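Local structure of armadillo repeat protein arm00016 (Synthetic construct, 4D4E) at residues Q48-E52 / A53-S57; E111-K114 / N115-A119; S183-V186 / K187-D190. The protein serves as a computationally designed armadillo repeat scaffold intended for modular peptide recognition, probably presenting an extended groove to peptide chains. All coordinates share one frame; numbering follows the deposited sequence. Where two conformers were deposited one is given.

Contact 1. Residues Q48-E52 / A53-S57; sequences QKLIE and AGALS
A53 sits directly past the last turn of helix 44-52, and its methyl group lies 3.5 Å from K49 O (CB to O), so it packs against the backbone of the turn it has just left. Its own amide is held loosely: A53 N makes two weak bonds, shared between K49 O, four residues back, and L50 O, three back. The firm grip comes one step further on. G54 N donates to I51 O at 3.0 Å, coming in from well above the carbonyl plane, while A55 N reaches L50 O at 2.9 Å with an N-H...O angle of 158°, nearly along the C=O axis. With G54 at positive phi (78°), these two bonds form a Schellman motif, which ends helix 44-52 and turns the chain toward helix 56-61 of the armadillo array. L50 meets the turn through its carbonyl and its CB. The carbonyl accepts from A55 while the methyl of A55 closes on the same oxygen (CB to L50 O 3.2 Å), and L50 CB faces A55 CB at 4.2 Å. Beyond the turn the L50 side chain runs in among L36, I39 and A40 of helix 26-40, and M17 of helix 14-20 also touches it. I51 works on another flank. CG1 stands beside the backbone N, anti to the carbonyl carbon (chi1 -73°), which sets it against the forked end of L56: L56 CD1 is 3.7 Å from I51 CG1, CD2 slightly further, and the two side chains cross obliquely. K91 of helix 86-94 touches both of them. A water links their backbones as well, donating to I51 O and accepting from L56 N at 3.1 Å.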
loop_
_atom_site.group_PDB
_atom_site.type_symbol
_atom_site.label_atom_id
_atom_site.label_comp_id
_atom_site.label_asym_id
_atom_site.label_seq_id
_atom_site.Cartn_x
_atom_site.Cartn_y
_atom_site.Cartn_z
ATOM N N GLN A 48 -4.831 7.190 -18.250
ATOM C CA GLN A 48 -4.693 8.583 -18.651
ATOM C C GLN A 48 -5.995 9.116 -19.209
ATOM O O GLN A 48 -6.388 10.269 -18.921
ATOM C CB GLN A 48 -3.524 8.755 -19.656
ATOM C CG GLN A 48 -3.136 10.193 -19.831
ATOM C CD GLN A 48 -2.878 10.869 -18.503
ATOM O OE1 GLN A 48 -2.338 10.247 -17.580
ATOM N NE2 GLN A 48 -3.236 12.157 -18.403
ATOM N N LYS A 49 -6.689 8.297 -19.986
ATOM C CA LYS A 49 -8.011 8.663 -20.461
ATOM C C LYS A 49 -8.966 8.988 -19.294
ATOM O O LYS A 49 -9.753 9.954 -19.326
ATOM C CB LYS A 49 -8.579 7.507 -21.254
ATOM C CG LYS A 49 -7.595 7.001 -22.312
ATOM C CD LYS A 49 -8.236 6.030 -23.295
ATOM C CE LYS A 49 -8.915 6.815 -24.403
ATOM N NZ LYS A 49 -9.452 5.982 -25.526
ATOM N N LEU A 50 -8.882 8.176 -18.250
ATOM C CA LEU A 50 -9.741 8.339 -17.083
ATOM C C LEU A 50 -9.470 9.636 -16.360
ATOM O O LEU A 50 -10.420 10.317 -15.915
ATOM C CB LEU A 50 -9.509 7.200 -16.096
ATOM C CG LEU A 50 -10.112 5.850 -16.500
ATOM C CD1 LEU A 50 -9.711 4.794 -15.483
ATOM C CD2 LEU A 50 -11.632 5.963 -16.649
ATOM N N ILE A 51 -8.172 9.963 -16.222
ATOM C CA ILE A 51 -7.752 11.224 -15.661
ATOM C C ILE A 51 -8.294 12.415 -16.477
ATOM O O ILE A 51 -8.889 13.363 -15.919
ATOM C CB ILE A 51 -6.215 11.254 -15.491
ATOM C CG1 ILE A 51 -5.826 10.342 -14.326
ATOM C CG2 ILE A 51 -5.747 12.673 -15.218
ATOM C CD1 ILE A 51 -4.323 10.108 -14.213
ATOM N N GLU A 52 -8.159 12.322 -17.794
ATOM C CA GLU A 52 -8.554 13.383 -18.670
ATOM C C GLU A 52 -10.061 13.534 -18.838
ATOM O O GLU A 52 -10.530 14.602 -19.272
ATOM C CB GLU A 52 -7.833 13.231 -19.979
ATOM C CG GLU A 52 -6.379 13.671 -19.807
ATOM C CD GLU A 52 -5.541 13.197 -20.945
ATOM O OE1 GLU A 52 -6.107 12.406 -21.741
ATOM O OE2 GLU A 52 -4.353 13.608 -21.040
ATOM N N ALA A 53 -10.814 12.497 -18.457
ATOM C CA ALA A 53 -12.268 12.593 -18.478
ATOM C C ALA A 53 -12.792 13.037 -17.097
ATOM O O ALA A 53 -14.028 13.046 -16.882
ATOM C CB ALA A 53 -12.919 11.265 -18.908
ATOM N N GLY A 54 -11.870 13.342 -16.162
ATOM C CA GLY A 54 -12.255 13.870 -14.848
ATOM C C GLY A 54 -12.767 12.822 -13.887
ATOM O O GLY A 54 -13.468 13.161 -12.889
ATOM N N ALA A 55 -12.368 11.567 -14.099
ATOM C CA ALA A 55 -12.897 10.454 -13.250
ATOM C C ALA A 55 -12.452 10.513 -11.774
ATOM O O ALA A 55 -13.182 10.015 -10.878
ATOM C CB ALA A 55 -12.586 9.069 -13.860
ATOM N N LEU A 56 -11.270 11.107 -11.511
ATOM C CA LEU A 56 -10.669 11.036 -10.189
ATOM C C LEU A 56 -11.418 11.636 -9.000
ATOM O O LEU A 56 -11.646 10.956 -7.980
ATOM C CB LEU A 56 -9.201 11.569 -10.238
ATOM C CG LEU A 56 -8.122 10.527 -10.492
ATOM C CD1 LEU A 56 -8.335 9.675 -11.707
ATOM C CD2 LEU A 56 -6.737 11.183 -10.542
ATOM N N SER A 57 -11.841 12.884 -9.116
ATOM C CA SER A 57 -12.623 13.461 -7.995
ATOM C C SER A 57 -13.837 12.651 -7.693
ATOM O O SER A 57 -14.057 12.304 -6.549
ATOM C CB SER A 57 -13.016 14.936 -8.228
ATOM O OG SER A 57 -12.198 15.671 -7.370
HETATM O O HOH W 1 -9.562 13.202 -13.086
#

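Contact 2. Residues E111-K114 / N115-A119; sequences EVIK and NAVAA
N115 folds its side chain back over the preceding turn, so that the amide overlaps the carbonyl of E111. A chi1 of -72° carries ND2 to E111 O, where the modelled 2.5 Å is suspiciously short and the exact length doubtful; the direction is good, with an N-H...O angle of 163° and the acceptor close to the plane of the amide. The same oxygen takes the ordinary helical bond from N115 N at 3.2 Å. The two donors approach from opposite faces of the E111 carbonyl plane, so one residue holds this oxygen through both its backbone and its side chain. ND2 also donates to a water, 3.2 Å away, that in turn donates to E111 OE2 at 2.6 Å, bridging amide and carboxylate, whose ND2 and OE2 are too far apart to bond. The K114 chain, bent at chi2, chi3 and chi4, runs past N115 with CD 4.1 Å from N115 ND2 and brings NZ to E111 OE2, a salt bridge of 3.4 Å. A long, weak ion pair with E153 of helix 152-166 gives the lysine a second negative neighbour. On the buried flank I113 and V117 meet one turn apart through their CG2 methyls, 4.1 Å from each other, alongside the helical bond from V117 N to I113 O. Both pack on helices 140-146 and 152-166, while V112 and N115 touch helix 68-81. Helix 110-124 is thus wedged between neighbours in the helix stack of an armadillo solenoid, greasy on one flank and polar on another. On the polar flank, the amide's two donated bonds would probably discourage it from flipping, and a carboxylate oxygen that faces both an ammonium group and a donating water is likely to stay ionised.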
loop_
_atom_site.group_PDB
_atom_site.type_symbol
_atom_site.label_atom_id
_atom_site.label_comp_id
_atom_site.label_asym_id
_atom_site.label_seq_id
_atom_site.Cartn_x
_atom_site.Cartn_y
_atom_site.Cartn_z
ATOM N N GLU A 111 -12.728 -6.562 3.552
ATOM C CA GLU A 111 -12.521 -6.467 2.125
ATOM C C GLU A 111 -12.214 -5.004 1.708
ATOM O O GLU A 111 -11.381 -4.774 0.806
ATOM C CB GLU A 111 -13.791 -7.006 1.455
ATOM C CG GLU A 111 -13.615 -7.697 0.142
ATOM C CD GLU A 111 -12.646 -8.849 0.159
ATOM O OE1 GLU A 111 -12.763 -9.731 1.020
ATOM O OE2 GLU A 111 -11.763 -8.879 -0.712
ATOM N N VAL A 112 -12.859 -4.007 2.361
ATOM C CA VAL A 112 -12.567 -2.592 2.054
ATOM C C VAL A 112 -11.133 -2.227 2.504
ATOM O O VAL A 112 -10.380 -1.599 1.737
ATOM C CB VAL A 112 -13.636 -1.579 2.591
ATOM C CG1 VAL A 112 -13.122 -0.149 2.473
ATOM C CG2 VAL A 112 -14.995 -1.655 1.846
ATOM N N ILE A 113 -10.747 -2.685 3.700
ATOM C CA ILE A 113 -9.415 -2.431 4.267
ATOM C C ILE A 113 -8.364 -3.084 3.378
ATOM O O ILE A 113 -7.331 -2.479 3.078
ATOM C CB ILE A 113 -9.331 -2.979 5.710
ATOM C CG1 ILE A 113 -10.293 -2.227 6.621
ATOM C CG2 ILE A 113 -7.889 -2.943 6.230
ATOM C CD1 ILE A 113 -10.287 -2.689 8.075
ATOM N N LYS A 114 -8.622 -4.321 2.933
ATOM C CA LYS A 114 -7.677 -5.008 2.072
ATOM C C LYS A 114 -7.351 -4.134 0.861
ATOM O O LYS A 114 -6.175 -3.884 0.544
ATOM C CB LYS A 114 -8.239 -6.365 1.615
ATOM C CG LYS A 114 -7.321 -7.051 0.618
ATOM C CD LYS A 114 -8.090 -7.729 -0.514
ATOM C CE LYS A 114 -8.507 -9.135 -0.148
ATOM N NZ LYS A 114 -8.999 -9.318 1.256
ATOM N N ASN A 115 -8.398 -3.697 0.170
ATOM C CA ASN A 115 -8.260 -2.846 -1.005
ATOM C C ASN A 115 -7.684 -1.424 -0.731
ATOM O O ASN A 115 -6.921 -0.861 -1.548
ATOM C CB ASN A 115 -9.631 -2.740 -1.646
ATOM C CG ASN A 115 -10.040 -4.022 -2.329
ATOM O OD1 ASN A 115 -9.670 -4.243 -3.438
ATOM N ND2 ASN A 115 -10.772 -4.898 -1.630
ATOM N N ALA A 116 -7.979 -0.872 0.438
ATOM C CA ALA A 116 -7.460 0.452 0.766
ATOM C C ALA A 116 -5.960 0.333 1.058
ATOM O O ALA A 116 -5.164 1.172 0.612
ATOM C CB ALA A 116 -8.246 1.124 1.913
ATOM N N VAL A 117 -5.572 -0.737 1.741
ATOM C CA VAL A 117 -4.162 -1.035 1.890
ATOM C C VAL A 117 -3.455 -1.264 0.542
ATOM O O VAL A 117 -2.324 -0.746 0.350
ATOM C CB VAL A 117 -3.869 -2.196 2.880
ATOM C CG1 VAL A 117 -2.368 -2.286 3.079
ATOM C CG2 VAL A 117 -4.453 -1.842 4.232
ATOM N N ALA A 118 -4.065 -2.021 -0.376
ATOM C CA ALA A 118 -3.445 -2.145 -1.729
ATOM C C ALA A 118 -3.244 -0.757 -2.406
ATOM O O ALA A 118 -2.148 -0.455 -3.018
ATOM C CB ALA A 118 -4.235 -3.101 -2.652
ATOM N N ALA A 119 -4.252 0.117 -2.310
ATOM C CA ALA A 119 -4.122 1.448 -2.929
ATOM C C ALA A 119 -2.955 2.229 -2.349
ATOM O O ALA A 119 -2.177 2.814 -3.083
ATOM C CB ALA A 119 -5.439 2.285 -2.872
HETATM O O HOH W 2 -12.083 -7.482 -2.884
#

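Contact 3. Residues S183-V186 / K187-D190; sequences SPLV and KLLD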
loop_
_atom_site.group_PDB
_atom_site.type_symbol
_atom_site.label_atom_id
_atom_site.label_comp_id
_atom_site.label_asym_id
_atom_site.label_seq_id
_atom_site.Cartn_x
_atom_site.Cartn_y
_atom_site.Cartn_z
ATOM N N SER A 183 9.542 -4.190 15.269
ATOM C CA SER A 183 9.233 -5.489 15.888
ATOM C C SER A 183 8.108 -6.246 15.135
ATOM O O SER A 183 8.188 -7.484 14.963
ATOM C CB SER A 183 8.935 -5.328 17.380
ATOM O OG SER A 183 7.554 -5.426 17.663
ATOM N N PRO A 184 7.058 -5.514 14.678
ATOM C CA PRO A 184 6.122 -6.215 13.817
ATOM C C PRO A 184 6.738 -6.746 12.515
ATOM O O PRO A 184 6.329 -7.790 12.025
ATOM C CB PRO A 184 5.039 -5.161 13.545
ATOM C CG PRO A 184 5.057 -4.286 14.759
ATOM C CD PRO A 184 6.477 -4.253 15.221
ATOM N N LEU A 185 7.725 -6.044 11.965
ATOM C CA LEU A 185 8.368 -6.487 10.722
ATOM C C LEU A 185 9.223 -7.740 10.978
ATOM O O LEU A 185 9.294 -8.632 10.103
ATOM C CB LEU A 185 9.228 -5.370 10.142
ATOM C CG LEU A 185 8.924 -4.604 8.854
ATOM C CD1 LEU A 185 7.543 -4.739 8.161
ATOM C CD2 LEU A 185 9.460 -3.148 8.873
ATOM N N VAL A 186 9.863 -7.794 12.156
ATOM C CA VAL A 186 10.720 -8.913 12.561
ATOM C C VAL A 186 9.891 -10.193 12.818
ATOM O O VAL A 186 10.257 -11.300 12.412
ATOM C CB VAL A 186 11.622 -8.517 13.760
ATOM C CG1 VAL A 186 12.205 -9.726 14.421
ATOM C CG2 VAL A 186 12.785 -7.659 13.292
ATOM N N LYS A 187 8.733 -10.010 13.434
ATOM C CA LYS A 187 7.717 -11.053 13.609
ATOM C C LYS A 187 7.222 -11.657 12.241
ATOM O O LYS A 187 7.187 -12.863 12.063
ATOM C CB LYS A 187 6.608 -10.381 14.439
ATOM C CG LYS A 187 5.468 -11.214 14.990
ATOM C CD LYS A 187 4.422 -11.439 13.916
ATOM C CE LYS A 187 3.002 -11.195 14.413
ATOM N NZ LYS A 187 2.404 -12.424 14.978
ATOM N N LEU A 188 6.935 -10.793 11.265
ATOM C CA LEU A 188 6.502 -11.175 9.930
ATOM C C LEU A 188 7.549 -11.982 9.157
ATOM O O LEU A 188 7.219 -12.578 8.133
ATOM C CB LEU A 188 6.146 -9.923 9.119
ATOM C CG LEU A 188 4.696 -9.436 9.188
ATOM C CD1 LEU A 188 3.872 -10.172 10.231
ATOM C CD2 LEU A 188 4.611 -7.915 9.360
ATOM N N LEU A 189 8.835 -11.937 9.620
ATOM C CA LEU A 189 9.920 -12.828 9.065
ATOM C C LEU A 189 9.614 -14.298 9.423
ATOM O O LEU A 189 10.230 -15.248 8.874
ATOM C CB LEU A 189 11.327 -12.480 9.585
ATOM C CG LEU A 189 11.857 -11.066 9.291
ATOM C CD1 LEU A 189 13.213 -10.807 9.952
ATOM C CD2 LEU A 189 11.911 -10.865 7.806
ATOM N N ASP A 190 8.697 -14.516 10.344
ATOM C CA ASP A 190 8.288 -15.924 10.642
ATOM C C ASP A 190 6.872 -16.224 10.176
ATOM O O ASP A 190 6.287 -17.227 10.564
ATOM C CB ASP A 190 8.384 -16.202 12.117
ATOM C CG ASP A 190 8.565 -17.712 12.437
ATOM O OD1 ASP A 190 8.836 -18.570 11.541
ATOM O OD2 ASP A 190 8.451 -18.029 13.642
#
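L189 lies against the carbonyls of V186 and L185, one turn back, and its side chain can be followed outward atom by atom. CB sits 3.2 Å from V186 O. With chi1 at -60° CG is swung back toward the preceding turn, 3.5 Å from V186 O and 3.6 Å from L185 O. At the fork, CD1 meets V186 O at 3.9 Å and V186 CA at 4.1 Å, while CD2 is 4.1 Å from L185 O. Past this turn the isobutyl group packs on A200 and V201 of helix 194-208 and on A226 and L227 of helix 223-229. An alanine here would strip away the fork, and is likely to open a gap between this turn and those two helices. The backbone changes step beneath it: K187 N bonds S183 O and L188 N bonds P184 O, each four residues back, but L189 N takes V186 O at 3.2 Å, three back, from high above the carbonyl plane, with just a weak bond left to L185 O. D190 N likewise bonds K187 O. The shift from four-back to three-back bonds accompanies the exit of the chain from helix 182-187 toward helix 194-208, with L185, L188 and L189 buried against the neighbouring helices, as in the short-helix-to-long-helix junctions of armadillo repeats.

Overall arrangement
The three contacts come in series along one alpha-solenoid chain, with no strand anywhere in it. Contact 1 joins helices 44-52 and 56-61, contact 2 lies wholly on helix 110-124, and contact 3 takes the chain from helix 182-187 toward helix 194-208. The centre of contact 2 is about 21 Å from the centre of each of the others, whereas contacts 1 and 3 are 39 Å apart between centres, on opposite sides of the chain's middle. None touches another. They sample successive parts of one stack of helices, consistent with a designed array for modular peptide recognition.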